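Local atomic coordinates of Obg-like ATPase 1 (Schizosaccharomyces pombe, PDB entry 1NI3), a protein that hydrolyses ATP, and GTP less efficiently, and acts as a negative regulator of the G2/M transition in the cell cycle. Residues A156-K161 against N217-L222; E190-Y195 against Q201-G206; P226-V231 against I298-N303; I308-C313 against R319-R324; Q331-G334 against D339-K342. One frame throughout, in Å; residues are numbered along the deposited sequence.

Interaction 1 of 5, residues A156-K161 against N217-L222; sequences AEFVEK and NSLYLL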
# COMPACT_ATOMS: atom_id res chain seq x y z
N ALA A 156 1.21 1.15 -22.21
CA ALA A 156 1.81 1.04 -23.53
C ALA A 156 1.31 2.17 -24.40
O ALA A 156 2.09 2.90 -25.02
CB ALA A 156 1.45 -0.28 -24.14
N GLU A 157 -0.01 2.31 -24.44
CA GLU A 157 -0.61 3.38 -25.22
C GLU A 157 -0.13 4.72 -24.69
O GLU A 157 0.37 5.53 -25.46
CB GLU A 157 -2.13 3.28 -25.15
CG GLU A 157 -2.68 2.20 -26.10
CD GLU A 157 -4.13 1.83 -25.81
OE1 GLU A 157 -4.91 2.72 -25.40
OE2 GLU A 157 -4.49 0.66 -26.04
N PHE A 158 -0.23 4.95 -23.39
CA PHE A 158 0.21 6.20 -22.82
C PHE A 158 1.61 6.55 -23.26
O PHE A 158 1.87 7.67 -23.69
CB PHE A 158 0.19 6.15 -21.30
CG PHE A 158 0.62 7.44 -20.66
CD1 PHE A 158 -0.31 8.44 -20.41
CD2 PHE A 158 1.95 7.66 -20.33
CE1 PHE A 158 0.08 9.66 -19.81
CE2 PHE A 158 2.36 8.86 -19.73
CZ PHE A 158 1.42 9.87 -19.48
N VAL A 159 2.52 5.60 -23.15
CA VAL A 159 3.90 5.83 -23.54
C VAL A 159 3.93 6.19 -25.02
O VAL A 159 4.46 7.24 -25.40
CB VAL A 159 4.76 4.57 -23.31
CG1 VAL A 159 6.15 4.79 -23.86
CG2 VAL A 159 4.81 4.27 -21.82
N GLU A 160 3.35 5.32 -25.85
CA GLU A 160 3.28 5.53 -27.30
C GLU A 160 2.96 6.99 -27.61
O GLU A 160 3.70 7.67 -28.33
CB GLU A 160 2.20 4.61 -27.89
CG GLU A 160 2.07 4.63 -29.42
CD GLU A 160 3.25 4.02 -30.14
OE1 GLU A 160 3.07 3.59 -31.30
OE2 GLU A 160 4.37 4.00 -29.57
N LYS A 161 1.85 7.48 -27.05
CA LYS A 161 1.43 8.85 -27.26
C LYS A 161 2.45 9.83 -26.74
O LYS A 161 2.92 10.71 -27.46
CB LYS A 161 0.06 9.08 -26.61
CG LYS A 161 -0.57 10.44 -26.93
CD LYS A 161 0.06 11.56 -26.10
CE LYS A 161 -0.38 12.96 -26.54
NZ LYS A 161 0.15 14.01 -25.61
N ASN A 217 8.59 7.62 -13.07
CA ASN A 217 7.64 8.21 -12.11
C ASN A 217 6.83 9.37 -12.68
O ASN A 217 5.66 9.58 -12.30
CB ASN A 217 8.36 8.69 -10.85
CG ASN A 217 8.83 7.55 -10.00
OD1 ASN A 217 8.13 6.56 -9.83
ND2 ASN A 217 10.01 7.71 -9.43
N SER A 218 7.44 10.14 -13.56
CA SER A 218 6.75 11.26 -14.16
C SER A 218 5.65 10.77 -15.08
O SER A 218 4.83 11.57 -15.54
CB SER A 218 7.71 12.10 -14.99
OG SER A 218 8.16 11.34 -16.12
N LEU A 219 5.60 9.47 -15.35
CA LEU A 219 4.56 8.97 -16.24
C LEU A 219 3.36 8.38 -15.50
O LEU A 219 2.36 8.01 -16.12
CB LEU A 219 5.13 7.91 -17.18
CG LEU A 219 6.34 8.33 -18.00
CD1 LEU A 219 6.78 7.16 -18.86
CD2 LEU A 219 6.00 9.53 -18.86
N TYR A 220 3.47 8.29 -14.18
CA TYR A 220 2.41 7.75 -13.34
C TYR A 220 1.75 6.51 -13.95
O TYR A 220 0.52 6.37 -13.96
CB TYR A 220 1.36 8.84 -13.07
CG TYR A 220 1.99 10.10 -12.53
CD1 TYR A 220 2.67 10.96 -13.37
CD2 TYR A 220 1.99 10.37 -11.16
CE1 TYR A 220 3.34 12.06 -12.87
CE2 TYR A 220 2.67 11.47 -10.65
CZ TYR A 220 3.34 12.32 -11.51
OH TYR A 220 4.02 13.41 -11.02
N LEU A 221 2.59 5.59 -14.43
CA LEU A 221 2.08 4.37 -15.06
C LEU A 221 1.31 3.48 -14.11
O LEU A 221 1.63 3.38 -12.93
CB LEU A 221 3.24 3.58 -15.67
CG LEU A 221 4.09 4.34 -16.70
CD1 LEU A 221 5.20 3.45 -17.21
CD2 LEU A 221 3.19 4.79 -17.83
N LEU A 222 0.27 2.84 -14.63
CA LEU A 222 -0.55 1.94 -13.83
C LEU A 222 0.32 0.79 -13.35
O LEU A 222 0.32 0.40 -12.18
CB LEU A 222 -1.68 1.38 -14.69
CG LEU A 222 -2.96 2.22 -14.72
CD1 LEU A 222 -3.75 1.92 -15.98
CD2 LEU A 222 -3.78 1.93 -13.48
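The carbonyl oxygen of Leu-219 is the polar atom that Phe-158 meets. Phe-158 CE2 lies 3.7 Å from Leu-219 O, and CZ of the same ring is next nearest to it. This is a van der Waals contact, and no hydrogen bond joins the two segments. The ring gets there because chi1 of Phe-158 is -179°, which swings CG to the far side of the side-chain bond from the backbone N. Leu-219 then adds its CD2 methyl at the ring edge, in the ring plane, 3.8 Å from Phe-158 CE2. Leu-221 brings its own CD2 to 4.0 Å from Phe-158 CD2. The same methyl also approaches Val-159 CG2. Helix 140-168 belongs to the long helical pair of the G-domain region, the helical insertion known from YchF proteins. Segment 217-222 is the turn and loop that follow helix 210-217. A type I turn from Asn-217 to Tyr-220 presents Leu-219, and Tyr-220 leaves helical geometry with a positive phi. Asn-217 O lies over the centre of the Tyr-220 ring, 3.3 Å above the ring plane. On the helix side, Val-159 also packs on Ile-189 and Leu-196 of helix 179-199. Just beyond, Leu-222 N is hydrogen-bonded to Asp-155 OD1.

Interaction 2 of 5, residues E190-Y195 against Q201-G206; sequences EKVYQY and QPIRKG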
# COMPACT_ATOMS: atom_id res chain seq x y z
N GLU A 190 11.72 5.14 -24.74
CA GLU A 190 11.73 4.10 -25.76
C GLU A 190 11.84 2.73 -25.09
O GLU A 190 11.09 1.81 -25.41
CB GLU A 190 12.91 4.31 -26.70
CG GLU A 190 12.70 3.77 -28.11
CD GLU A 190 11.59 4.50 -28.84
OE1 GLU A 190 10.45 3.97 -28.88
OE2 GLU A 190 11.85 5.60 -29.37
N LYS A 191 12.78 2.61 -24.16
CA LYS A 191 12.98 1.36 -23.43
C LYS A 191 11.74 1.03 -22.61
O LYS A 191 11.34 -0.13 -22.54
CB LYS A 191 14.19 1.47 -22.49
CG LYS A 191 15.56 1.43 -23.16
CD LYS A 191 16.69 1.60 -22.14
CE LYS A 191 16.63 0.55 -21.03
NZ LYS A 191 17.60 0.84 -19.94
N VAL A 192 11.15 2.05 -21.99
CA VAL A 192 9.94 1.87 -21.18
C VAL A 192 8.88 1.21 -22.05
O VAL A 192 8.17 0.30 -21.61
CB VAL A 192 9.40 3.21 -20.68
CG1 VAL A 192 8.07 3.00 -19.99
CG2 VAL A 192 10.40 3.84 -19.74
N TYR A 193 8.76 1.68 -23.30
CA TYR A 193 7.79 1.14 -24.23
C TYR A 193 8.24 -0.28 -24.56
O TYR A 193 7.48 -1.24 -24.40
CB TYR A 193 7.76 1.97 -25.50
CG TYR A 193 6.62 1.61 -26.42
CD1 TYR A 193 5.34 2.15 -26.22
CD2 TYR A 193 6.80 0.70 -27.46
CE1 TYR A 193 4.28 1.80 -27.06
CE2 TYR A 193 5.75 0.34 -28.29
CZ TYR A 193 4.49 0.89 -28.09
OH TYR A 193 3.46 0.53 -28.92
N GLN A 194 9.47 -0.39 -25.04
CA GLN A 194 10.08 -1.67 -25.38
C GLN A 194 9.68 -2.71 -24.34
O GLN A 194 9.20 -3.79 -24.68
CB GLN A 194 11.60 -1.52 -25.37
CG GLN A 194 12.26 -1.39 -26.74
CD GLN A 194 12.62 -2.74 -27.33
OE1 GLN A 194 13.42 -3.49 -26.77
NE2 GLN A 194 12.02 -3.06 -28.48
N TYR A 195 9.88 -2.38 -23.07
CA TYR A 195 9.57 -3.28 -21.96
C TYR A 195 8.09 -3.63 -21.95
O TYR A 195 7.71 -4.79 -22.08
CB TYR A 195 9.95 -2.63 -20.61
CG TYR A 195 10.19 -3.61 -19.46
CD1 TYR A 195 11.47 -4.11 -19.20
CD2 TYR A 195 9.14 -4.05 -18.65
CE1 TYR A 195 11.70 -5.03 -18.17
CE2 TYR A 195 9.36 -4.97 -17.61
CZ TYR A 195 10.64 -5.45 -17.38
OH TYR A 195 10.86 -6.38 -16.38
N GLN A 201 5.98 -7.23 -19.44
CA GLN A 201 5.89 -7.30 -17.97
C GLN A 201 5.71 -5.91 -17.34
O GLN A 201 6.20 -4.91 -17.86
CB GLN A 201 7.14 -7.95 -17.38
CG GLN A 201 7.14 -9.46 -17.43
CD GLN A 201 7.94 -10.08 -16.29
OE1 GLN A 201 7.62 -9.89 -15.12
NE2 GLN A 201 8.97 -10.84 -16.64
N PRO A 202 5.01 -5.84 -16.19
CA PRO A 202 4.80 -4.56 -15.53
C PRO A 202 6.11 -3.82 -15.29
O PRO A 202 7.09 -4.40 -14.83
CB PRO A 202 4.07 -4.94 -14.24
CG PRO A 202 4.38 -6.39 -14.06
CD PRO A 202 4.35 -6.93 -15.45
N ILE A 203 6.11 -2.53 -15.62
CA ILE A 203 7.28 -1.67 -15.49
C ILE A 203 7.96 -1.74 -14.11
O ILE A 203 9.18 -1.60 -14.00
CB ILE A 203 6.92 -0.19 -15.82
CG1 ILE A 203 8.11 0.51 -16.47
CG2 ILE A 203 6.48 0.55 -14.58
CD1 ILE A 203 8.43 -0.01 -17.87
N ARG A 204 7.17 -1.96 -13.07
CA ARG A 204 7.73 -2.02 -11.73
C ARG A 204 8.69 -3.20 -11.58
O ARG A 204 9.40 -3.30 -10.58
CB ARG A 204 6.62 -2.14 -10.70
CG ARG A 204 5.89 -3.46 -10.70
CD ARG A 204 5.07 -3.54 -9.44
NE ARG A 204 4.35 -4.80 -9.33
CZ ARG A 204 3.19 -5.05 -9.92
NH1 ARG A 204 2.61 -4.11 -10.66
NH2 ARG A 204 2.61 -6.23 -9.78
N LYS A 205 8.72 -4.07 -12.59
CA LYS A 205 9.57 -5.25 -12.54
C LYS A 205 10.89 -5.12 -13.31
O LYS A 205 11.77 -5.97 -13.18
CB LYS A 205 8.80 -6.46 -13.05
CG LYS A 205 7.51 -6.74 -12.30
CD LYS A 205 7.78 -7.10 -10.84
CE LYS A 205 6.48 -7.43 -10.10
NZ LYS A 205 6.72 -7.67 -8.65
N GLY A 206 11.01 -4.07 -14.11
CA GLY A 206 12.23 -3.89 -14.87
C GLY A 206 13.39 -3.56 -13.97
O GLY A 206 13.21 -3.33 -12.77
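The backbones of Tyr-195 and Gln-201 come closest, with CA atoms 6.8 Å apart, as the chain leaves helix 179-199 and folds back through a loop with a 3-10 segment at 203-205. Tyr-195 carries most of the contact. Its chi1 of -157° points the ring out of the helix and across the loop. Gln-201 O sits at the ring edge, near the ring plane, 3.2 Å from Tyr-195 CD2. The CB of Gln-201 follows, 3.7 Å from Tyr-195 CE2. At the far end of the ring, Gly-206 CA approaches obliquely, 3.4 Å from Tyr-195 CZ. The hydroxyl lies beside the backbone of Lys-205 and Gly-206, and its distance to Lys-205 CB is 3.9 Å. The amine of Lys-205 leads elsewhere, to a salt bridge with Asp-260 and a hydrogen bond to Pro-258 O. Nearer the helix, the CD1 methyl of Ile-203 touches both Val-192 and Tyr-195. It is 3.7 Å from Val-192 CG1 and 4.1 Å from Tyr-195 CB. The Trp-208 ring also meets Tyr-195. Val-192 and Ile-203 both pack on Ile-216 of helix 210-217, and Val-192 also reaches Val-159 of helix 140-168, so the contact lies where these helices converge.

Interaction 3 of 5, residues P226-V231 against I298-N303; sequences PVIYLV and IVTGYN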
# COMPACT_ATOMS: atom_id res chain seq x y z
N PRO A 226 2.96 -0.94 -6.90
CA PRO A 226 3.10 -2.33 -6.48
C PRO A 226 1.71 -2.96 -6.31
O PRO A 226 0.72 -2.26 -6.12
CB PRO A 226 3.87 -2.23 -5.17
CG PRO A 226 3.51 -0.87 -4.66
CD PRO A 226 3.54 -0.03 -5.90
N VAL A 227 1.66 -4.28 -6.39
CA VAL A 227 0.39 -4.98 -6.28
C VAL A 227 0.45 -6.07 -5.22
O VAL A 227 1.44 -6.78 -5.08
CB VAL A 227 -0.01 -5.62 -7.63
CG1 VAL A 227 -1.38 -6.27 -7.51
CG2 VAL A 227 -0.00 -4.56 -8.72
N ILE A 228 -0.63 -6.21 -4.47
CA ILE A 228 -0.71 -7.22 -3.42
C ILE A 228 -1.92 -8.09 -3.71
O ILE A 228 -3.05 -7.60 -3.67
CB ILE A 228 -0.87 -6.56 -2.04
CG1 ILE A 228 0.35 -5.67 -1.74
CG2 ILE A 228 -1.05 -7.64 -0.99
CD1 ILE A 228 0.16 -4.75 -0.53
N TYR A 229 -1.69 -9.37 -3.99
CA TYR A 229 -2.78 -10.29 -4.30
C TYR A 229 -3.52 -10.87 -3.11
O TYR A 229 -2.92 -11.51 -2.24
CB TYR A 229 -2.28 -11.44 -5.16
CG TYR A 229 -1.83 -11.01 -6.53
CD1 TYR A 229 -0.48 -10.78 -6.79
CD2 TYR A 229 -2.75 -10.79 -7.55
CE1 TYR A 229 -0.06 -10.34 -8.04
CE2 TYR A 229 -2.34 -10.35 -8.80
CZ TYR A 229 -1.00 -10.13 -9.05
OH TYR A 229 -0.60 -9.70 -10.29
N LEU A 230 -4.83 -10.67 -3.09
CA LEU A 230 -5.65 -11.22 -2.03
C LEU A 230 -6.51 -12.33 -2.62
O LEU A 230 -7.52 -12.06 -3.26
CB LEU A 230 -6.54 -10.13 -1.43
CG LEU A 230 -5.86 -8.92 -0.78
CD1 LEU A 230 -6.93 -8.02 -0.18
CD2 LEU A 230 -4.89 -9.36 0.30
N VAL A 231 -6.08 -13.59 -2.42
CA VAL A 231 -6.82 -14.74 -2.94
C VAL A 231 -8.00 -15.05 -2.03
O VAL A 231 -7.84 -15.73 -1.03
CB VAL A 231 -5.96 -16.02 -3.00
CG1 VAL A 231 -6.79 -17.16 -3.60
CG2 VAL A 231 -4.72 -15.78 -3.84
N ILE A 298 -3.14 -5.23 5.88
CA ILE A 298 -2.77 -3.84 6.08
C ILE A 298 -1.28 -3.58 6.22
O ILE A 298 -0.74 -2.67 5.59
CB ILE A 298 -3.51 -3.24 7.31
CG1 ILE A 298 -4.93 -2.84 6.91
CG2 ILE A 298 -2.79 -2.00 7.83
CD1 ILE A 298 -5.81 -4.00 6.61
N VAL A 299 -0.60 -4.38 7.02
CA VAL A 299 0.83 -4.17 7.18
C VAL A 299 1.49 -4.25 5.81
O VAL A 299 2.25 -3.36 5.43
CB VAL A 299 1.48 -5.20 8.07
CG1 VAL A 299 2.97 -5.03 8.03
CG2 VAL A 299 0.97 -5.05 9.49
N THR A 300 1.21 -5.33 5.09
CA THR A 300 1.80 -5.50 3.77
C THR A 300 1.58 -4.26 2.91
O THR A 300 2.47 -3.84 2.16
CB THR A 300 1.21 -6.70 3.05
OG1 THR A 300 1.23 -7.85 3.91
CG2 THR A 300 2.02 -7.01 1.80
N GLY A 301 0.40 -3.66 3.03
CA GLY A 301 0.09 -2.47 2.26
C GLY A 301 0.93 -1.31 2.73
O GLY A 301 1.68 -0.70 1.95
N TYR A 302 0.82 -1.00 4.02
CA TYR A 302 1.59 0.07 4.62
C TYR A 302 3.06 -0.03 4.22
O TYR A 302 3.67 0.96 3.86
CB TYR A 302 1.47 -0.01 6.14
CG TYR A 302 1.98 1.22 6.85
CD1 TYR A 302 1.17 2.32 7.05
CD2 TYR A 302 3.26 1.25 7.38
CE1 TYR A 302 1.60 3.42 7.77
CE2 TYR A 302 3.72 2.34 8.08
CZ TYR A 302 2.89 3.42 8.29
OH TYR A 302 3.32 4.48 9.04
N ASN A 303 3.61 -1.24 4.27
CA ASN A 303 5.01 -1.45 3.91
C ASN A 303 5.31 -1.27 2.43
O ASN A 303 6.27 -0.59 2.07
CB ASN A 303 5.48 -2.83 4.35
CG ASN A 303 5.73 -2.92 5.85
OD1 ASN A 303 6.17 -1.96 6.48
ND2 ASN A 303 5.46 -4.09 6.42
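From Pro-226 the chain runs into strand 227-232, and Ile-228 is the one residue of 226-231 that touches Thr-300 and Gly-301. Val-227 faces elsewhere and packs on Ile-119 and Gln-121 of the neighbouring strand. Ile-228 points at the helix. Its chi1 of -61° and chi2 of 168° extend CG1 and CD1 outward, and the CD1 methyl makes the closest approach. It reaches the helix backbone, 3.6 Å from Gly-301 CA and 3.7 Å from Thr-300 O, and lies 3.7 Å from Thr-300 CG2. The contact is apolar on the strand side, and no hydrogen bond crosses it. Strand 227-232 runs parallel between strands 118-124 and 262-265 in the sheet of the P-loop G domain, and helix 294-304 lies against one face of it. With an alanine here in place of Ile-228, CG1, CG2 and CD1 would be gone, which would probably leave a gap facing Thr-300 CG2 and Gly-301. Thr-300 turns its methyl to the strand while its OG1 is hydrogen-bonded to Lys-296 O one turn back. Further on, Tyr-229 bonds through its backbone to Thr-261 and Ile-263, and Leu-230 packs on Ile-263 and Met-265.

Interaction 4 of 5, residues I308-C313 against R319-R324; sequences INYFTC and RSWTIR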
# COMPACT_ATOMS: atom_id res chain seq x y z
N ILE A 308 7.04 4.06 7.08
CA ILE A 308 7.51 3.70 8.41
C ILE A 308 6.90 4.77 9.32
O ILE A 308 6.19 5.66 8.85
CB ILE A 308 9.04 3.82 8.54
CG1 ILE A 308 9.48 5.26 8.24
CG2 ILE A 308 9.73 2.87 7.59
CD1 ILE A 308 10.90 5.57 8.67
N ASN A 309 7.19 4.71 10.61
CA ASN A 309 6.63 5.70 11.52
C ASN A 309 7.49 5.92 12.74
O ASN A 309 8.41 5.16 13.04
CB ASN A 309 5.26 5.22 11.99
CG ASN A 309 5.37 3.99 12.86
OD1 ASN A 309 6.16 3.09 12.58
ND2 ASN A 309 4.57 3.93 13.92
N TYR A 310 7.18 7.00 13.44
CA TYR A 310 7.87 7.32 14.68
C TYR A 310 6.71 7.78 15.57
O TYR A 310 5.63 8.07 15.06
CB TYR A 310 8.90 8.43 14.47
CG TYR A 310 8.36 9.81 14.24
CD1 TYR A 310 8.21 10.32 12.95
CD2 TYR A 310 8.03 10.64 15.31
CE1 TYR A 310 7.76 11.63 12.74
CE2 TYR A 310 7.58 11.93 15.12
CZ TYR A 310 7.45 12.42 13.83
OH TYR A 310 7.02 13.71 13.65
N PHE A 311 6.91 7.83 16.88
CA PHE A 311 5.82 8.23 17.76
C PHE A 311 6.11 9.50 18.53
O PHE A 311 7.22 10.01 18.51
CB PHE A 311 5.50 7.14 18.80
CG PHE A 311 5.50 5.76 18.24
CD1 PHE A 311 6.67 5.02 18.19
CD2 PHE A 311 4.32 5.20 17.76
CE1 PHE A 311 6.66 3.74 17.66
CE2 PHE A 311 4.31 3.92 17.23
CZ PHE A 311 5.49 3.19 17.18
N THR A 312 5.08 10.00 19.21
CA THR A 312 5.22 11.16 20.06
C THR A 312 4.40 10.78 21.28
O THR A 312 3.18 10.88 21.29
CB THR A 312 4.69 12.47 19.43
OG1 THR A 312 3.30 12.36 19.16
CG2 THR A 312 5.44 12.80 18.16
N CYS A 313 5.09 10.28 22.31
CA CYS A 313 4.44 9.84 23.53
C CYS A 313 4.35 10.91 24.61
O CYS A 313 5.16 11.83 24.68
CB CYS A 313 5.18 8.63 24.07
SG CYS A 313 5.51 7.44 22.78
N ARG A 319 0.84 9.23 19.82
CA ARG A 319 0.47 9.15 18.42
C ARG A 319 1.58 8.69 17.47
O ARG A 319 2.73 9.14 17.56
CB ARG A 319 -0.06 10.49 17.94
CG ARG A 319 -0.39 10.51 16.48
CD ARG A 319 -1.19 11.73 16.12
NE ARG A 319 -1.56 11.75 14.71
CZ ARG A 319 -2.28 12.73 14.16
NH1 ARG A 319 -2.68 13.74 14.92
NH2 ARG A 319 -2.59 12.70 12.87
N SER A 320 1.21 7.81 16.55
CA SER A 320 2.13 7.26 15.55
C SER A 320 2.04 8.11 14.29
O SER A 320 0.97 8.26 13.71
CB SER A 320 1.74 5.83 15.21
OG SER A 320 2.60 5.30 14.24
N TRP A 321 3.16 8.67 13.86
CA TRP A 321 3.17 9.50 12.66
C TRP A 321 3.79 8.80 11.46
O TRP A 321 4.91 8.30 11.53
CB TRP A 321 3.91 10.81 12.94
CG TRP A 321 3.42 11.52 14.17
CD1 TRP A 321 3.73 11.22 15.47
CD2 TRP A 321 2.45 12.57 14.22
NE1 TRP A 321 3.00 12.02 16.32
CE2 TRP A 321 2.22 12.86 15.58
CE3 TRP A 321 1.76 13.29 13.24
CZ2 TRP A 321 1.32 13.84 15.99
CZ3 TRP A 321 0.86 14.28 13.65
CH2 TRP A 321 0.65 14.54 15.02
N THR A 322 3.07 8.76 10.35
CA THR A 322 3.61 8.09 9.17
C THR A 322 4.62 8.93 8.41
O THR A 322 4.39 10.10 8.14
CB THR A 322 2.49 7.70 8.20
OG1 THR A 322 1.67 6.69 8.79
CG2 THR A 322 3.09 7.17 6.90
N ILE A 323 5.75 8.33 8.05
CA ILE A 323 6.77 9.04 7.28
C ILE A 323 7.40 8.10 6.25
O ILE A 323 7.22 6.88 6.32
CB ILE A 323 7.87 9.65 8.20
CG1 ILE A 323 8.53 8.54 9.01
CG2 ILE A 323 7.28 10.71 9.10
CD1 ILE A 323 9.99 8.82 9.32
N ARG A 324 8.14 8.65 5.29
CA ARG A 324 8.76 7.80 4.28
C ARG A 324 10.06 7.18 4.76
O ARG A 324 10.86 7.83 5.43
CB ARG A 324 8.99 8.58 2.99
CG ARG A 324 7.75 8.70 2.13
CD ARG A 324 7.38 7.36 1.53
NE ARG A 324 8.08 7.09 0.27
CZ ARG A 324 7.73 7.64 -0.89
NH1 ARG A 324 6.70 8.49 -0.96
NH2 ARG A 324 8.42 7.35 -1.99
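Ile-308 to Thr-312 and Arg-319 to Ile-323 pair as the two strands of an antiparallel beta hairpin. The hydrogen-bonded pairs are Ile-308 with Ile-323, Tyr-310 with Trp-321, and Thr-312 with Arg-319. The bond from Trp-321 N to Tyr-310 O is 2.8 Å long and nearly straight. The face that carries Tyr-310 and Trp-321 holds most of the side-chain contact. Trp-321 NE1 donates to Thr-312 OG1 at 2.9 Å, with an N-H...O angle of 166°. The oxygen lies in the indole plane, which helps to set the rotation of the ring. Tyr-310, with chi1 at 72°, lays its ring beside the strand, and Trp-321 CB sits over one face as a CH-pi contact, 4.1 Å from the centroid of the Tyr-310 ring. Ile-323 CG2 meets the edge of that ring, 3.8 Å from Tyr-310 CE1. Within the second strand, Arg-319 CD lies over a face of the indole. On the sheet face that carries Asn-309 and Phe-311, Asn-309 ND2 is modelled very close to Ser-320 OG, and the detail of that bond is doubtful. Phe-311 lies beside Ser-320 there and packs on Phe-70 and Leu-73 of helix 68-77. Strand 317-324 also runs parallel to strand 81-90 of the G domain. A hairpin followed by a helix, here 329-336, is the opening of the ubiquitin-like beta-grasp fold of TGS domains.

Interaction 5 of 5, residues Q331-G334 against D339-K342; sequences QAAG and DFEK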
# COMPACT_ATOMS: atom_id res chain seq x y z
N GLN A 331 11.95 17.17 8.22
CA GLN A 331 10.73 16.84 7.50
C GLN A 331 9.77 16.08 8.40
O GLN A 331 8.59 16.40 8.48
CB GLN A 331 11.05 16.01 6.26
CG GLN A 331 11.93 16.71 5.25
CD GLN A 331 13.36 16.85 5.73
OE1 GLN A 331 14.01 17.86 5.48
NE2 GLN A 331 13.86 15.82 6.40
N ALA A 332 10.29 15.05 9.07
CA ALA A 332 9.49 14.24 9.97
C ALA A 332 8.71 15.12 10.94
O ALA A 332 7.53 14.93 11.17
CB ALA A 332 10.38 13.30 10.76
N ALA A 333 9.41 16.09 11.52
CA ALA A 333 8.81 17.01 12.46
C ALA A 333 7.77 17.86 11.73
O ALA A 333 6.72 18.19 12.28
CB ALA A 333 9.87 17.89 13.07
N GLY A 334 8.08 18.22 10.49
CA GLY A 334 7.16 19.03 9.72
C GLY A 334 5.79 18.39 9.69
O GLY A 334 4.77 19.08 9.68
N ASP A 339 5.90 24.53 11.31
CA ASP A 339 6.93 25.28 12.03
C ASP A 339 8.10 24.39 12.44
O ASP A 339 9.26 24.74 12.22
CB ASP A 339 6.35 25.94 13.28
CG ASP A 339 5.21 26.88 12.97
OD1 ASP A 339 5.40 27.80 12.13
OD2 ASP A 339 4.12 26.72 13.56
N PHE A 340 7.78 23.25 13.04
CA PHE A 340 8.80 22.30 13.50
C PHE A 340 9.96 22.17 12.52
O PHE A 340 11.12 22.11 12.94
CB PHE A 340 8.17 20.93 13.72
CG PHE A 340 7.38 20.81 14.99
CD1 PHE A 340 6.27 19.98 15.05
CD2 PHE A 340 7.77 21.50 16.13
CE1 PHE A 340 5.55 19.86 16.23
CE2 PHE A 340 7.05 21.38 17.31
CZ PHE A 340 5.93 20.56 17.36
N GLU A 341 9.64 22.12 11.23
CA GLU A 341 10.67 21.99 10.21
C GLU A 341 11.39 23.30 10.00
O GLU A 341 12.62 23.34 10.01
CB GLU A 341 10.05 21.51 8.90
CG GLU A 341 11.09 20.97 7.91
CD GLU A 341 10.48 20.46 6.63
OE1 GLU A 341 11.23 19.86 5.82
OE2 GLU A 341 9.26 20.67 6.41
N LYS A 342 10.62 24.37 9.79
CA LYS A 342 11.17 25.70 9.55
C LYS A 342 12.13 26.12 10.66
O LYS A 342 13.33 26.31 10.43
CB LYS A 342 10.04 26.73 9.45
CG LYS A 342 9.17 26.57 8.20
CD LYS A 342 8.17 27.72 8.02
CE LYS A 342 7.38 27.56 6.73
NZ LYS A 342 6.52 28.74 6.44
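A chi1 of -164° and a chi2 of 178° stretch Glu-341 straight out across the start of helix 329-336, where Gln-331 is bent at chi2 (72°). The carboxylate thereby crosses Gln-331 at a slant, and Glu-341 OE1 lies 3.3 Å from Gln-331 CG. The carboxylate and amide planes are almost perpendicular. Glu-341 OE1 and Gln-331 OE1 are both acceptors, so they are not bonded to each other. Nearer the backbone, Glu-341 CB rests 3.9 Å from Gly-334 CA. Phe-340 makes the apolar half of the contact. Its CB meets Ala-333 CB at 3.5 Å, and Ala-333 O lies at the ring edge, near the ring plane, 3.3 Å from Phe-340 CD1. The ring of Phe-340 also meets those of Trp-387 and His-337. Helices 329-336 and 338-342 follow each other in the TGS domain region, and this contact packs one on the other at the surface. Without the carboxylate of Glu-341, as with an alanine here, Gln-331 CG would probably lose its cover and the start of the helix a nearby negative charge. The carboxylate carbon, Glu-341 CD, is 3.9 Å from Gln-331 N in the first turn of its helix. The positive end of the helix dipole may therefore help to stabilise the negative charge, although no hydrogen bond ties the two residues.

Overall arrangement
Along the chain, interaction 2 falls within the span bounded by interaction 1, and interactions 3, 4 and 5 then follow. Interactions 1 and 2 lie about 10 Å apart between centres and touch through helices 140-168 and 179-199. The centre of interaction 3 lies about 6 Å from the centre of the folded chain and about 22 Å from that of interaction 2. Arg-204 still reaches Pro-226 and Val-227. Interactions 3 and 4 reach the same sheet, and Tyr-302 OH probably bonds to Thr-322 OG1. Interactions 4 and 5 share the TGS region, where Tyr-310 OH probably bonds to Ala-332 O. The series thus runs from the helical arm through the G-domain sheet to the TGS domain within one monomer.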